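CBS domain-containing protein (Pyrococcus horikoshii, PDB 2YZQ) is of unknown function but binds S-adenosylmethionine and, as a protein built of four CBS domains, probably senses such adenosyl ligands. Local coordinates at residues G110-I113 with R114-A118. Numbering follows the deposited sequence.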
loop_
_atom_site.group_PDB
_atom_site.type_symbol
_atom_site.label_atom_id
_atom_site.label_comp_id
_atom_site.label_asym_id
_atom_site.label_seq_id
_atom_site.Cartn_x
_atom_site.Cartn_y
_atom_site.Cartn_z
ATOM N N GLY A 110 5.533 2.368 -0.204
ATOM C CA GLY A 110 6.436 1.245 -0.019
ATOM C C GLY A 110 7.828 1.710 0.369
ATOM O O GLY A 110 8.459 1.132 1.255
ATOM N N ASP A 111 8.309 2.760 -0.290
ATOM C CA ASP A 111 9.633 3.293 0.011
ATOM C C ASP A 111 9.713 3.764 1.454
ATOM O O ASP A 111 10.708 3.533 2.139
ATOM C CB ASP A 111 9.980 4.477 -0.897
ATOM C CG ASP A 111 10.123 4.089 -2.351
ATOM O OD1 ASP A 111 10.644 2.990 -2.638
ATOM O OD2 ASP A 111 9.731 4.904 -3.214
ATOM N N ILE A 112 8.668 4.443 1.913
ATOM C CA ILE A 112 8.656 4.950 3.275
ATOM C C ILE A 112 8.693 3.796 4.273
ATOM O O ILE A 112 9.409 3.852 5.263
ATOM C CB ILE A 112 7.421 5.844 3.517
ATOM C CG1 ILE A 112 7.525 7.091 2.630
ATOM C CG2 ILE A 112 7.332 6.232 4.989
ATOM C CD1 ILE A 112 6.378 8.062 2.767
ATOM N N ILE A 113 7.939 2.740 3.998
ATOM C CA ILE A 113 7.914 1.583 4.887
ATOM C C ILE A 113 9.262 0.857 4.934
ATOM O O ILE A 113 9.835 0.653 6.008
ATOM C CB ILE A 113 6.843 0.558 4.443
ATOM C CG1 ILE A 113 5.452 1.194 4.502
ATOM C CG2 ILE A 113 6.922 -0.697 5.313
ATOM C CD1 ILE A 113 5.095 1.783 5.838
ATOM N N ARG A 114 9.761 0.483 3.763
ATOM C CA ARG A 114 11.010 -0.265 3.649
ATOM C C ARG A 114 12.308 0.482 3.943
ATOM O O ARG A 114 13.209 -0.064 4.586
ATOM C CB ARG A 114 11.102 -0.879 2.248
ATOM C CG ARG A 114 10.002 -1.883 1.935
ATOM C CD ARG A 114 9.960 -2.221 0.453
ATOM N NE ARG A 114 9.545 -1.070 -0.347
ATOM C CZ ARG A 114 9.315 -1.108 -1.655
ATOM N NH1 ARG A 114 9.460 -2.246 -2.325
ATOM N NH2 ARG A 114 8.931 -0.013 -2.296
ATOM N N ARG A 115 12.408 1.722 3.477
ATOM C CA ARG A 115 13.628 2.502 3.661
ATOM C C ARG A 115 13.654 3.398 4.886
ATOM O O ARG A 115 14.724 3.815 5.331
ATOM C CB ARG A 115 13.879 3.359 2.420
ATOM C CG ARG A 115 14.005 2.568 1.133
ATOM C CD ARG A 115 13.991 3.482 -0.088
ATOM N NE ARG A 115 14.117 2.717 -1.327
ATOM C CZ ARG A 115 13.956 3.222 -2.546
ATOM N NH1 ARG A 115 13.658 4.505 -2.706
ATOM N NH2 ARG A 115 14.093 2.441 -3.611
ATOM N N TYR A 116 12.484 3.690 5.441
ATOM C CA TYR A 116 12.415 4.574 6.591
ATOM C C TYR A 116 11.906 3.922 7.876
ATOM O O TYR A 116 12.680 3.684 8.803
ATOM C CB TYR A 116 11.555 5.788 6.230
ATOM C CG TYR A 116 11.482 6.846 7.301
ATOM C CD1 TYR A 116 12.637 7.459 7.785
ATOM C CD2 TYR A 116 10.252 7.256 7.814
ATOM C CE1 TYR A 116 12.569 8.457 8.751
ATOM C CE2 TYR A 116 10.175 8.252 8.777
ATOM C CZ TYR A 116 11.336 8.849 9.242
ATOM O OH TYR A 116 11.263 9.841 10.193
ATOM N N PHE A 117 10.612 3.620 7.942
ATOM C CA PHE A 117 10.075 3.020 9.159
ATOM C C PHE A 117 10.786 1.738 9.587
ATOM O O PHE A 117 11.018 1.522 10.773
ATOM C CB PHE A 117 8.571 2.739 9.015
ATOM C CG PHE A 117 7.712 3.979 9.007
ATOM C CD1 PHE A 117 7.900 4.982 9.954
ATOM C CD2 PHE A 117 6.699 4.129 8.067
ATOM C CE1 PHE A 117 7.086 6.117 9.964
ATOM C CE2 PHE A 117 5.881 5.257 8.069
ATOM C CZ PHE A 117 6.075 6.252 9.018
ATOM N N ALA A 118 11.132 0.890 8.627
ATOM C CA ALA A 118 11.798 -0.371 8.938
ATOM C C ALA A 118 13.281 -0.235 9.267
ATOM O O ALA A 118 13.891 -1.181 9.765
ATOM C CB ALA A 118 11.622 -1.347 7.784
#
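The carboxylate of Asp111 lies flat over one face of the Arg115 guanidinium, the two planes only 12° apart, with OD1 of Asp111 3.3 Å from CZ of Arg115 and above the centre of the group. No N-H of Arg115 points at that oxygen, and the attraction is one of charge alone; NH1 of Arg115 donates hydrogen bonds to Ile6 O and Thr8 OG1. The Arg114 guanidinium meets Gly110 O near its edge, while OD1 of Asp111 approaches NH2 of Arg114 obliquely in a long salt bridge of 3.5 Å. A bend at chi3 (-67°) folds the Arg114 chain back so that NE reaches Gly110 O at 2.9 Å from above the carbonyl plane; the same oxygen also accepts the backbone N of Arg114. The other oxygen of Asp111, OD2, accepts a hydrogen bond from the backbone N of Thr108. An alanine in place of Asp111 would probably leave Arg114 and Arg115 without the carboxylate they share, and Thr108 N without its side-chain acceptor. On the Phe117 ring, Tyr116 CD2 sits over one face toward the rim, Ile113 CD1 meets the edge at 3.6 Å from CD2 of Phe117, and CG2 of Ile112 comes obliquely to within 3.5 Å of CE2 of Phe117. The backbone changes step here: Ile112 O receives Phe117 N at 2.9 Å and Tyr116 N only weakly, and Ile113 O receives Ala118 N; the bonds from Phe117 N and Ala118 N are of the i+5 to i kind, as in a pi-type turn. Charged groups thus line one side of the helix, whereas Ile113 and Phe117 pack on helices 240-250 and 270-273. The example illustrates a salt-bridge network in which one aspartate meets arginines three and four residues further along, on a CBS-domain helix that includes a wider, pi-type turn at 114-117.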